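Local coordinates for regulatory protein SWI6 (Saccharomyces cerevisiae, PDB 1SW6) that acts in cell-cycle-dependent transcription as a subunit of the SBF and MBF complexes, here represented by its ankyrin-repeat domain, at residues G25-F30 with L186-Y191; L49-V54 with G160-E165; D56-M61 with F116-L121; T139-L144 with S174-D179; T285-A290 with A307-A312. All coordinates share one frame; numbering follows the deposited sequence.

Contact 1. Residues G25-F30 with L186-Y191; sequences GPIITF and LLDYLY
Ile-27 to Phe-30 meet Asp-188, Tyr-189 and Tyr-191 where strand 27-29 lies beside the end of helix 183-190 in the second ankyrin repeat. The strand runs only 26° from the direction of the helix and pairs in parallel with strand 240-242. Ahead of it, the carbonyl of Pro-26 receives a weak bond from a water that also donates to Asp-188 OD2. In Ile-27, with CG1 beside the backbone N (chi1 -59°), CG2 falls anti to that N, near Asp-188 O. The side chains of Ile-27 and Asp-188 cross at about a right angle, CG1 nearest OD1. OD1 of that carboxylate is occupied by a salt bridge to Arg-238 and a hydrogen bond from Trp-231. Ile-28 lies side by side with Tyr-189, the two pointing the same way, and its CD1 is 3.6 Å from Tyr-189 OH. Its carbonyl takes part in a close water bridge, the water donating to Ile-28 O at 2.6 Å and to Asp-188 O at 2.7 Å. Thr-29 sets CG2 3.5 Å from Tyr-191 OH. Phe-30 brings CE1 against Tyr-189 CE2 at 3.7 Å. An alanine in place of Tyr-189 would probably open a gap between helix and strand, with Ile-28 CD1 and Phe-30 CE1 losing the ring and hydroxyl they rest on. Tyr-191 OH, also bonded to Asp-260, lies 2.8 Å from the oxygen of a water that donates to it and accepts from Phe-30 N at 2.9 Å.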
# COMPACT_ATOMS: atom_id res chain seq x y z
N GLY A 25 25.96 12.40 17.21
CA GLY A 25 24.94 12.86 18.21
C GLY A 25 24.51 11.77 19.17
O GLY A 25 24.84 10.59 18.97
N PRO A 26 23.77 12.11 20.24
CA PRO A 26 23.33 11.10 21.20
C PRO A 26 22.08 10.34 20.75
O PRO A 26 21.30 10.82 19.93
CB PRO A 26 23.08 11.92 22.46
CG PRO A 26 22.50 13.16 21.89
CD PRO A 26 23.42 13.46 20.72
N ILE A 27 21.92 9.14 21.30
CA ILE A 27 20.77 8.30 20.99
C ILE A 27 19.74 8.53 22.10
O ILE A 27 19.99 8.19 23.26
CB ILE A 27 21.17 6.82 20.98
CG1 ILE A 27 22.26 6.58 19.94
CG2 ILE A 27 19.95 5.96 20.70
CD1 ILE A 27 22.78 5.15 19.90
N ILE A 28 18.61 9.11 21.75
CA ILE A 28 17.55 9.36 22.72
C ILE A 28 16.76 8.06 22.85
O ILE A 28 16.24 7.54 21.85
CB ILE A 28 16.67 10.50 22.24
CG1 ILE A 28 17.55 11.71 21.92
CG2 ILE A 28 15.64 10.86 23.31
CD1 ILE A 28 16.80 12.88 21.34
N THR A 29 16.66 7.54 24.06
CA THR A 29 15.98 6.27 24.27
C THR A 29 14.63 6.32 24.98
O THR A 29 14.33 7.26 25.70
CB THR A 29 16.90 5.32 25.04
OG1 THR A 29 17.31 5.95 26.27
CG2 THR A 29 18.16 5.01 24.22
N PHE A 30 13.82 5.28 24.77
CA PHE A 30 12.50 5.14 25.38
C PHE A 30 12.32 3.68 25.79
O PHE A 30 12.83 2.77 25.12
CB PHE A 30 11.41 5.55 24.39
CG PHE A 30 11.61 6.90 23.77
CD1 PHE A 30 12.51 7.08 22.73
CD2 PHE A 30 10.92 8.01 24.25
CE1 PHE A 30 12.72 8.34 22.17
CE2 PHE A 30 11.12 9.28 23.71
CZ PHE A 30 12.03 9.45 22.66
N LEU A 186 16.64 7.05 11.44
CA LEU A 186 15.51 6.21 11.87
C LEU A 186 15.94 5.08 12.83
O LEU A 186 15.20 4.71 13.75
CB LEU A 186 14.83 5.58 10.66
CG LEU A 186 13.55 4.77 10.92
CD1 LEU A 186 12.43 5.70 11.38
CD2 LEU A 186 13.14 4.06 9.63
N LEU A 187 17.12 4.54 12.62
CA LEU A 187 17.60 3.47 13.48
C LEU A 187 17.76 3.92 14.93
O LEU A 187 17.61 3.11 15.84
CB LEU A 187 18.92 2.91 12.93
CG LEU A 187 18.76 2.17 11.59
CD1 LEU A 187 20.11 1.72 11.05
CD2 LEU A 187 17.84 0.96 11.79
N ASP A 188 18.05 5.20 15.16
CA ASP A 188 18.19 5.66 16.55
C ASP A 188 16.90 5.48 17.33
O ASP A 188 16.93 5.27 18.55
CB ASP A 188 18.62 7.14 16.62
CG ASP A 188 20.07 7.35 16.22
OD1 ASP A 188 20.82 6.35 16.07
OD2 ASP A 188 20.46 8.53 16.05
N TYR A 189 15.77 5.56 16.63
CA TYR A 189 14.46 5.38 17.26
C TYR A 189 13.83 4.00 17.06
O TYR A 189 12.95 3.62 17.85
CB TYR A 189 13.48 6.45 16.76
CG TYR A 189 13.79 7.83 17.24
CD1 TYR A 189 14.85 8.56 16.69
CD2 TYR A 189 13.07 8.41 18.29
CE1 TYR A 189 15.17 9.83 17.16
CE2 TYR A 189 13.39 9.68 18.77
CZ TYR A 189 14.44 10.38 18.21
OH TYR A 189 14.77 11.63 18.68
N LEU A 190 14.25 3.25 16.05
CA LEU A 190 13.64 1.93 15.82
C LEU A 190 14.55 0.71 15.97
O LEU A 190 14.14 -0.39 15.62
CB LEU A 190 12.97 1.88 14.43
CG LEU A 190 11.89 2.91 14.06
CD1 LEU A 190 11.14 2.45 12.81
CD2 LEU A 190 10.88 3.08 15.20
N TYR A 191 15.76 0.89 16.50
CA TYR A 191 16.69 -0.23 16.68
C TYR A 191 16.10 -1.41 17.46
O TYR A 191 16.50 -2.55 17.25
CB TYR A 191 17.99 0.25 17.37
CG TYR A 191 17.81 0.69 18.80
CD1 TYR A 191 17.71 -0.24 19.84
CD2 TYR A 191 17.71 2.04 19.12
CE1 TYR A 191 17.49 0.17 21.16
CE2 TYR A 191 17.49 2.46 20.43
CZ TYR A 191 17.38 1.52 21.44
OH TYR A 191 17.16 1.95 22.74
O HOH W 1 18.72 10.44 17.75
O HOH W 2 15.32 5.37 20.71
O HOH W 3 14.83 3.50 22.67

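Contact 2. Residues L49-V54 with G160-E165; sequences LPSPVV and GDNMGE
Ser-51 and residues Gly-160 and Asp-161, at the start of a turn, are joined chiefly through water, two molecules carrying out the polar bridging. One accepts from Ser-51 N at 2.9 Å and donates to Asp-161 O at 2.8 Å. The other accepts from Ser-51 OG at 2.9 Å and donates to Gly-160 O at 2.7 Å. With OG anti to its own backbone N (chi1 -176°), the serine hydroxyl is placed where this second water can take its proton. The direct bond between the segments is made by backbone alone: Gly-160 N donates to Leu-49 O at 2.9 Å, nearly straight at 171° and in the plane of the carbonyl. Gly-160 is close-packed, since a CB there would clash with Gly-164 C. Segment 160-165 corresponds to the tip of the beta-hairpin loop that links ankyrin repeats, with a type I turn from Asp-161 to Gly-164 at the start of the second repeat. Asp-161 shapes it as an Asx turn, its OD1 gripped from opposite faces of the carboxylate plane by Met-163 N and Glu-165 N. Gly-164 has positive phi (83°), where a CB would collide with the carbonyl O of Met-163. His-136 bonds through NE2 to Glu-165 O, as the histidine of the TPLH motif commonly does with the loop of the following repeat. Beside the waters, Asn-162 brings its amide back toward segment 49-54, and its OD1 comes within 3.8 Å of Ser-51 CB.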
# COMPACT_ATOMS: atom_id res chain seq x y z
N LEU A 49 5.51 -8.63 18.57
CA LEU A 49 4.31 -8.80 19.36
C LEU A 49 3.12 -8.99 18.42
O LEU A 49 3.07 -8.39 17.34
CB LEU A 49 4.07 -7.58 20.26
CG LEU A 49 5.18 -7.28 21.26
CD1 LEU A 49 4.74 -6.17 22.22
CD2 LEU A 49 5.52 -8.54 22.03
N PRO A 50 2.16 -9.84 18.81
CA PRO A 50 0.99 -10.08 17.96
C PRO A 50 0.17 -8.80 17.76
O PRO A 50 0.05 -7.99 18.68
CB PRO A 50 0.21 -11.14 18.74
CG PRO A 50 0.54 -10.81 20.18
CD PRO A 50 2.03 -10.52 20.11
N SER A 51 -0.36 -8.63 16.56
CA SER A 51 -1.16 -7.45 16.27
C SER A 51 -2.26 -7.39 17.33
O SER A 51 -3.03 -8.34 17.50
CB SER A 51 -1.78 -7.53 14.88
OG SER A 51 -2.49 -6.35 14.58
N PRO A 52 -2.34 -6.27 18.07
CA PRO A 52 -3.36 -6.15 19.10
C PRO A 52 -4.78 -6.26 18.56
O PRO A 52 -5.12 -5.70 17.52
CB PRO A 52 -3.06 -4.78 19.72
CG PRO A 52 -2.42 -4.03 18.59
CD PRO A 52 -1.52 -5.05 17.98
N VAL A 53 -5.62 -7.03 19.26
CA VAL A 53 -7.00 -7.19 18.84
C VAL A 53 -7.84 -6.18 19.60
O VAL A 53 -8.60 -6.52 20.51
CB VAL A 53 -7.54 -8.61 19.14
CG1 VAL A 53 -8.94 -8.75 18.58
CG2 VAL A 53 -6.60 -9.66 18.53
N VAL A 54 -7.68 -4.92 19.23
CA VAL A 54 -8.40 -3.83 19.86
C VAL A 54 -9.89 -4.07 19.93
O VAL A 54 -10.53 -4.44 18.95
CB VAL A 54 -8.14 -2.51 19.13
CG1 VAL A 54 -8.94 -1.38 19.77
CG2 VAL A 54 -6.65 -2.20 19.16
N GLY A 160 3.94 -6.41 15.48
CA GLY A 160 4.05 -6.88 14.12
C GLY A 160 2.68 -6.72 13.47
O GLY A 160 1.67 -6.58 14.16
N ASP A 161 2.64 -6.69 12.14
CA ASP A 161 1.36 -6.58 11.46
C ASP A 161 0.84 -8.02 11.37
O ASP A 161 1.39 -8.90 12.01
CB ASP A 161 1.53 -5.95 10.06
CG ASP A 161 2.39 -6.78 9.14
OD1 ASP A 161 2.80 -7.90 9.51
OD2 ASP A 161 2.66 -6.31 8.01
N ASN A 162 -0.19 -8.26 10.57
CA ASN A 162 -0.75 -9.61 10.48
C ASN A 162 0.24 -10.66 9.98
O ASN A 162 0.01 -11.86 10.13
CB ASN A 162 -2.01 -9.60 9.60
CG ASN A 162 -3.14 -8.79 10.22
OD1 ASN A 162 -3.08 -8.43 11.40
ND2 ASN A 162 -4.17 -8.50 9.43
N MET A 163 1.34 -10.19 9.40
CA MET A 163 2.39 -11.07 8.91
C MET A 163 3.51 -11.13 9.94
O MET A 163 4.49 -11.85 9.77
CB MET A 163 2.94 -10.54 7.59
CG MET A 163 1.96 -10.62 6.44
SD MET A 163 1.72 -12.35 6.00
CE MET A 163 3.18 -12.62 4.93
N GLY A 164 3.36 -10.35 11.01
CA GLY A 164 4.38 -10.31 12.05
C GLY A 164 5.50 -9.36 11.66
O GLY A 164 6.58 -9.36 12.26
N GLU A 165 5.25 -8.55 10.64
CA GLU A 165 6.23 -7.59 10.19
C GLU A 165 6.19 -6.33 11.04
O GLU A 165 5.13 -5.75 11.27
CB GLU A 165 5.98 -7.27 8.71
CG GLU A 165 6.44 -8.42 7.83
CD GLU A 165 6.13 -8.23 6.35
OE1 GLU A 165 5.85 -7.08 5.91
OE2 GLU A 165 6.19 -9.25 5.63
O HOH W 4 1.31 -9.88 14.61
O HOH W 5 -0.14 -4.62 14.53

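Contact 3. Residues D56-M61 with F116-L121; sequences DNEQKM and FPNTQL
Thr-119 points its side chain into the first turn of helix 57-71, where three residues approach it differently. With OG1 beside the backbone N (chi1 -44°), CG2 lies anti to that N and meets Gln-59 in an oblique crossing, 3.4 Å from Gln-59 CG. The same methyl faces Asp-56 tip to tip, with OD1 at 4.2 Å. Asp-56 is the N-cap of the helix, and this OD1 also accepts Gln-59 N. Glu-58 crosses the threonine at about a right angle, its CB 3.7 Å from Thr-119 OG1. It crosses Asn-118 similarly, carboxylate and amide planes being 65° apart, with OE2 3.6 Å from Asn-118 ND2. Gln-59, extended beyond CG, carries NE2 to Gln-120 O, a weak hydrogen bond of 3.5 Å. Phe-116, just past helix 105-115, sets its CZ 4.1 Å from Met-61 O, and its ring also touches Lys-62 and Ala-65 further along the helix. Lys-62 in turn bonds Thr-119 O. The contact thus joins the start of one helix to the loop leaving another at the surface of the domain. With a single weak hydrogen bond across it, the contact probably rests mainly on carbon packing round Thr-119, while Asp-56 spends its OD1 on capping its own helix.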
# COMPACT_ATOMS: atom_id res chain seq x y z
N ASP A 56 -12.31 -1.69 21.83
CA ASP A 56 -13.00 -0.41 21.67
C ASP A 56 -12.95 0.10 20.22
O ASP A 56 -11.94 0.66 19.79
CB ASP A 56 -12.41 0.65 22.60
CG ASP A 56 -13.27 1.89 22.69
OD1 ASP A 56 -13.70 2.41 21.64
OD2 ASP A 56 -13.52 2.36 23.82
N ASN A 57 -14.04 -0.11 19.49
CA ASN A 57 -14.13 0.32 18.10
C ASN A 57 -14.08 1.83 17.95
O ASN A 57 -13.66 2.35 16.92
CB ASN A 57 -15.42 -0.20 17.47
CG ASN A 57 -15.68 0.40 16.11
OD1 ASN A 57 -14.90 0.22 15.17
ND2 ASN A 57 -16.79 1.13 15.98
N GLU A 58 -14.51 2.55 18.98
CA GLU A 58 -14.49 4.00 18.91
C GLU A 58 -13.07 4.55 19.09
O GLU A 58 -12.76 5.64 18.60
CB GLU A 58 -15.47 4.59 19.94
CG GLU A 58 -16.92 4.21 19.62
CD GLU A 58 -17.96 5.07 20.32
OE1 GLU A 58 -19.17 4.89 20.05
OE2 GLU A 58 -17.57 5.93 21.15
N GLN A 59 -12.22 3.80 19.78
CA GLN A 59 -10.84 4.25 19.95
C GLN A 59 -10.20 4.21 18.58
O GLN A 59 -9.42 5.10 18.22
CB GLN A 59 -10.06 3.32 20.87
CG GLN A 59 -10.36 3.47 22.34
CD GLN A 59 -9.32 2.77 23.20
OE1 GLN A 59 -9.13 1.55 23.10
NE2 GLN A 59 -8.65 3.53 24.05
N LYS A 60 -10.56 3.19 17.81
CA LYS A 60 -10.03 3.02 16.46
C LYS A 60 -10.48 4.16 15.55
O LYS A 60 -9.66 4.73 14.82
CB LYS A 60 -10.49 1.68 15.88
CG LYS A 60 -9.93 1.41 14.50
CD LYS A 60 -10.28 0.01 14.02
CE LYS A 60 -9.62 -0.29 12.68
NZ LYS A 60 -10.05 -1.59 12.09
N MET A 61 -11.77 4.50 15.61
CA MET A 61 -12.30 5.58 14.79
C MET A 61 -11.57 6.88 15.12
O MET A 61 -11.27 7.67 14.23
CB MET A 61 -13.80 5.76 15.04
CG MET A 61 -14.60 4.49 14.81
SD MET A 61 -16.33 4.64 15.29
CE MET A 61 -17.09 3.55 14.09
N PHE A 116 -13.02 14.28 19.67
CA PHE A 116 -13.38 13.01 20.29
C PHE A 116 -13.12 13.11 21.79
O PHE A 116 -12.26 12.41 22.34
CB PHE A 116 -12.54 11.85 19.73
CG PHE A 116 -12.74 11.60 18.26
CD1 PHE A 116 -12.18 12.45 17.31
CD2 PHE A 116 -13.47 10.49 17.83
CE1 PHE A 116 -12.35 12.20 15.95
CE2 PHE A 116 -13.64 10.24 16.47
CZ PHE A 116 -13.08 11.09 15.53
N PRO A 117 -13.88 13.99 22.48
CA PRO A 117 -13.73 14.18 23.93
C PRO A 117 -14.35 13.00 24.66
O PRO A 117 -14.23 12.86 25.88
CB PRO A 117 -14.50 15.47 24.17
CG PRO A 117 -15.67 15.31 23.22
CD PRO A 117 -15.01 14.78 21.96
N ASN A 118 -15.00 12.14 23.88
CA ASN A 118 -15.68 10.95 24.36
C ASN A 118 -14.81 9.70 24.51
O ASN A 118 -15.07 8.86 25.36
CB ASN A 118 -16.86 10.65 23.43
CG ASN A 118 -16.44 10.55 21.96
OD1 ASN A 118 -15.83 11.48 21.41
ND2 ASN A 118 -16.77 9.43 21.31
N THR A 119 -13.78 9.58 23.67
CA THR A 119 -12.90 8.41 23.70
C THR A 119 -11.46 8.82 23.97
O THR A 119 -11.06 9.95 23.69
CB THR A 119 -12.93 7.66 22.35
OG1 THR A 119 -14.28 7.53 21.90
CG2 THR A 119 -12.32 6.27 22.51
N GLN A 120 -10.67 7.90 24.52
CA GLN A 120 -9.27 8.19 24.79
C GLN A 120 -8.42 7.80 23.59
O GLN A 120 -8.69 6.80 22.92
CB GLN A 120 -8.78 7.44 26.02
CG GLN A 120 -7.31 7.66 26.31
CD GLN A 120 -6.85 7.00 27.60
OE1 GLN A 120 -7.00 5.79 27.78
NE2 GLN A 120 -6.27 7.80 28.49
N LEU A 121 -7.39 8.60 23.31
CA LEU A 121 -6.49 8.33 22.19
C LEU A 121 -5.55 7.17 22.50
O LEU A 121 -4.80 7.22 23.47
CB LEU A 121 -5.66 9.56 21.85
CG LEU A 121 -4.70 9.33 20.67
CD1 LEU A 121 -5.51 8.98 19.43
CD2 LEU A 121 -3.86 10.57 20.43

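Contact 4. Residues T139-L144 with S174-D179; sequences TSIANL and SVNNYD
Asn-177 and Thr-139 make the principal hydrogen bond: ND2 donates to Thr-139 O at 2.9 Å. In the asparagine, CG lies anti to the carbonyl carbon (chi1 -81°), and from there the amide reaches across to the threonine. The carbonyl is met almost end-on (C=O...N 166°), and the oxygen lies close to the plane of the asparagine amide. Thr-139 O also accepts Ala-142 N, part of the Schellman motif in which Ala-142, with positive phi, closes helix 134-140. Ser-174 OG lies 3.0 Å from Ser-140 O, but its proton could go instead to Lys-170 O, so this bond is not settled.

Packing fills in around these polar groups. Ala-142 CB is 3.4 Å from Asn-176 O and 3.5 Å from Asn-177 OD1, while Asn-176 CB sits 3.3 Å from Ser-140 O. Ile-141 lies side by side with Asn-176, its CD1 near ND2. An alanine in place of Asn-177 would remove the amide and would probably leave Thr-139 O with Ala-142 N as its remaining bond here, and Thr-182 OG1 without the OD1 it pairs with.

The contact joins the end of the first helix of ankyrin repeat 1 to short helix 176-179 of repeat 2. Helices 167-173, 183-190 and 218-234 pack around it, and the second subunit adds a hydrogen bond from its Ile-296 N to Asp-179.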
# COMPACT_ATOMS: atom_id res chain seq x y z
N THR A 139 6.37 4.98 9.03
CA THR A 139 7.73 4.54 8.78
C THR A 139 7.88 4.17 7.30
O THR A 139 8.91 4.44 6.67
CB THR A 139 8.09 3.31 9.65
OG1 THR A 139 8.20 3.71 11.03
CG2 THR A 139 9.41 2.68 9.20
N SER A 140 6.84 3.56 6.74
CA SER A 140 6.86 3.14 5.35
C SER A 140 7.02 4.35 4.43
O SER A 140 7.53 4.25 3.32
CB SER A 140 5.56 2.42 5.01
OG SER A 140 5.61 1.84 3.71
N ILE A 141 6.60 5.50 4.94
CA ILE A 141 6.62 6.75 4.21
C ILE A 141 7.80 7.65 4.57
O ILE A 141 7.87 8.80 4.14
CB ILE A 141 5.25 7.46 4.46
CG1 ILE A 141 4.56 7.68 3.14
CG2 ILE A 141 5.41 8.70 5.31
CD1 ILE A 141 4.17 6.40 2.48
N ALA A 142 8.72 7.10 5.35
CA ALA A 142 9.91 7.83 5.78
C ALA A 142 9.61 9.14 6.51
O ALA A 142 10.43 10.07 6.48
CB ALA A 142 10.83 8.10 4.60
N ASN A 143 8.45 9.24 7.16
CA ASN A 143 8.17 10.47 7.89
C ASN A 143 8.83 10.39 9.26
O ASN A 143 8.16 10.16 10.28
CB ASN A 143 6.67 10.70 8.08
CG ASN A 143 6.36 12.12 8.51
OD1 ASN A 143 6.98 12.64 9.45
ND2 ASN A 143 5.42 12.76 7.83
N LEU A 144 10.14 10.58 9.28
CA LEU A 144 10.93 10.51 10.50
C LEU A 144 10.38 11.33 11.67
O LEU A 144 10.27 10.84 12.78
CB LEU A 144 12.37 10.93 10.21
CG LEU A 144 13.38 10.93 11.36
CD1 LEU A 144 13.48 9.55 11.97
CD2 LEU A 144 14.74 11.37 10.82
N SER A 174 10.30 -0.49 1.27
CA SER A 174 9.97 0.63 0.38
C SER A 174 11.25 1.46 0.17
O SER A 174 12.17 1.41 0.99
CB SER A 174 8.86 1.50 0.98
OG SER A 174 9.33 2.26 2.07
N VAL A 175 11.31 2.22 -0.93
CA VAL A 175 12.50 3.02 -1.21
C VAL A 175 12.45 4.37 -0.54
O VAL A 175 13.41 5.13 -0.61
CB VAL A 175 12.70 3.27 -2.72
CG1 VAL A 175 12.67 1.96 -3.48
CG2 VAL A 175 11.64 4.24 -3.23
N ASN A 176 11.33 4.66 0.10
CA ASN A 176 11.12 5.94 0.76
C ASN A 176 12.21 6.43 1.71
O ASN A 176 12.58 7.60 1.68
CB ASN A 176 9.78 5.91 1.48
CG ASN A 176 8.62 5.77 0.53
OD1 ASN A 176 8.59 4.86 -0.30
ND2 ASN A 176 7.64 6.68 0.63
N ASN A 177 12.73 5.54 2.56
CA ASN A 177 13.76 5.95 3.50
C ASN A 177 15.13 6.17 2.86
O ASN A 177 15.95 6.92 3.37
CB ASN A 177 13.83 4.96 4.65
CG ASN A 177 12.74 5.22 5.69
OD1 ASN A 177 12.92 6.04 6.57
ND2 ASN A 177 11.61 4.54 5.57
N TYR A 178 15.36 5.53 1.72
CA TYR A 178 16.61 5.71 0.99
C TYR A 178 16.53 7.05 0.24
O TYR A 178 17.40 7.91 0.36
CB TYR A 178 16.80 4.54 0.02
CG TYR A 178 17.84 4.76 -1.06
CD1 TYR A 178 19.17 5.00 -0.76
CD2 TYR A 178 17.48 4.69 -2.40
CE1 TYR A 178 20.12 5.16 -1.76
CE2 TYR A 178 18.42 4.84 -3.41
CZ TYR A 178 19.74 5.08 -3.08
OH TYR A 178 20.65 5.24 -4.09
N ASP A 179 15.45 7.24 -0.52
CA ASP A 179 15.27 8.48 -1.26
C ASP A 179 15.32 9.69 -0.35
O ASP A 179 15.88 10.72 -0.71
CB ASP A 179 13.93 8.47 -2.01
CG ASP A 179 13.93 7.50 -3.18
OD1 ASP A 179 14.98 6.89 -3.46
OD2 ASP A 179 12.86 7.35 -3.82

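Contact 5. Residues T285-A290 with A307-A312; sequences TCLNIA and ADPFIA
Leu-287 reaches from the first turn of helix 286-293 to segment 307-312 of ankyrin repeat 4 and its boundary with repeat 5. Its CB stands 4.1 Å from Ala-307 CB. The first torsion (chi1 176°) sets CG anti to the backbone N; of the two methyls beyond it, CD2 is the one that meets the loop. That methyl is 3.6 Å from Ala-307 CB, 3.6 Å from Asp-308 O and the same from Pro-309 CA, seating it against three consecutive residues of the loop. Beside it, Thr-285, the N-cap that accepts Asn-288 N, meets Ile-311 with CG2 against CG2 at 3.7 Å. Polar groups are bridged by waters: one lies 2.8 Å from Thr-285 OG1 and close to Asp-308 O and Ile-311 O, and the second accepts from Asn-288 ND2 and donates to Ile-311 O. Asn-288 ND2 also bonds Leu-317 O, beyond the two segments. Asp-308 OD1 accepts Phe-310 N in an Asx turn that shapes the type I turn of the loop. Helix 204-212 packs on Cys-286 and Ile-289, while helix 296-304 meets Leu-287 and Ala-290 of the helix and Ala-307 of the loop.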
# COMPACT_ATOMS: atom_id res chain seq x y z
N THR A 285 19.05 -18.45 4.63
CA THR A 285 19.73 -17.32 5.24
C THR A 285 19.46 -16.22 4.21
O THR A 285 19.05 -16.51 3.09
CB THR A 285 21.23 -17.56 5.32
OG1 THR A 285 21.73 -17.88 4.03
CG2 THR A 285 21.54 -18.68 6.29
N CYS A 286 19.67 -14.95 4.57
CA CYS A 286 19.42 -13.91 3.60
C CYS A 286 20.35 -14.13 2.41
O CYS A 286 20.00 -13.84 1.26
CB CYS A 286 19.60 -12.51 4.22
SG CYS A 286 21.22 -12.06 4.89
N LEU A 287 21.53 -14.68 2.67
CA LEU A 287 22.48 -14.94 1.59
C LEU A 287 21.93 -15.96 0.59
O LEU A 287 22.14 -15.82 -0.62
CB LEU A 287 23.80 -15.47 2.16
CG LEU A 287 24.84 -15.87 1.12
CD1 LEU A 287 25.21 -14.65 0.26
CD2 LEU A 287 26.07 -16.44 1.82
N ASN A 288 21.25 -16.99 1.10
CA ASN A 288 20.69 -18.04 0.24
C ASN A 288 19.54 -17.49 -0.62
O ASN A 288 19.37 -17.90 -1.76
CB ASN A 288 20.20 -19.22 1.09
CG ASN A 288 20.34 -20.56 0.35
OD1 ASN A 288 20.66 -20.59 -0.84
ND2 ASN A 288 20.09 -21.67 1.05
N ILE A 289 18.76 -16.57 -0.06
CA ILE A 289 17.66 -15.93 -0.78
C ILE A 289 18.29 -15.05 -1.86
O ILE A 289 17.81 -14.98 -2.99
CB ILE A 289 16.82 -15.03 0.15
CG1 ILE A 289 15.94 -15.91 1.06
CG2 ILE A 289 15.99 -14.04 -0.67
CD1 ILE A 289 15.23 -15.14 2.15
N ALA A 290 19.39 -14.39 -1.50
CA ALA A 290 20.09 -13.51 -2.41
C ALA A 290 20.75 -14.27 -3.57
O ALA A 290 20.77 -13.78 -4.70
CB ALA A 290 21.14 -12.70 -1.65
N ALA A 307 29.01 -13.47 5.50
CA ALA A 307 27.89 -14.41 5.37
C ALA A 307 28.41 -15.80 4.98
O ALA A 307 29.23 -15.94 4.08
CB ALA A 307 26.88 -13.92 4.32
N ASP A 308 27.91 -16.82 5.67
CA ASP A 308 28.33 -18.20 5.43
C ASP A 308 27.62 -18.81 4.21
O ASP A 308 26.43 -19.06 4.26
CB ASP A 308 28.03 -19.04 6.67
CG ASP A 308 28.64 -20.41 6.60
OD1 ASP A 308 28.54 -21.06 5.53
OD2 ASP A 308 29.21 -20.86 7.61
N PRO A 309 28.35 -19.07 3.12
CA PRO A 309 27.74 -19.65 1.91
C PRO A 309 27.48 -21.16 1.95
O PRO A 309 27.04 -21.73 0.95
CB PRO A 309 28.73 -19.27 0.81
CG PRO A 309 30.03 -19.39 1.51
CD PRO A 309 29.77 -18.75 2.87
N PHE A 310 27.75 -21.79 3.09
CA PHE A 310 27.54 -23.24 3.21
C PHE A 310 26.30 -23.66 4.00
O PHE A 310 25.94 -24.84 4.02
CB PHE A 310 28.78 -23.91 3.80
CG PHE A 310 30.04 -23.62 3.03
CD1 PHE A 310 30.96 -22.69 3.51
CD2 PHE A 310 30.28 -24.23 1.81
CE1 PHE A 310 32.10 -22.37 2.77
CE2 PHE A 310 31.42 -23.92 1.06
CZ PHE A 310 32.33 -22.98 1.54
N ILE A 311 25.64 -22.70 4.64
CA ILE A 311 24.44 -23.00 5.40
C ILE A 311 23.31 -23.35 4.41
O ILE A 311 22.93 -22.53 3.57
CB ILE A 311 24.03 -21.80 6.29
CG1 ILE A 311 25.16 -21.52 7.29
CG2 ILE A 311 22.74 -22.10 7.01
CD1 ILE A 311 24.88 -20.37 8.22
N ALA A 312 22.80 -24.57 4.52
CA ALA A 312 21.74 -25.05 3.63
C ALA A 312 20.33 -24.82 4.16
O ALA A 312 20.12 -24.66 5.36
CB ALA A 312 21.96 -26.53 3.36
O HOH W 6 23.78 -19.77 3.62
O HOH W 7 20.07 -21.27 3.85

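Along the chain, contact 1 closes a long loop within which contacts 2, 3 and 4 lie, while contact 5 follows in series. Contacts 1 and 4 have centres about 16 Å apart and touch, Leu-186 and Leu-190 packing on Asn-177 and Thr-139; helices 176-179 and 183-190 follow each other in the chain. Contacts 2 and 3 adjoin in sequence, and contact 3 is nested inside the loop of contact 2. Contacts 3 and 5 lie about 47 Å apart between centres, on opposite sides of the chain's centre. The contacts thus span an elongated domain: strand 27-29 lies on helix 183-190 of repeat 2, and helix 57-71 meets segment 116-121 at the end with contact 3.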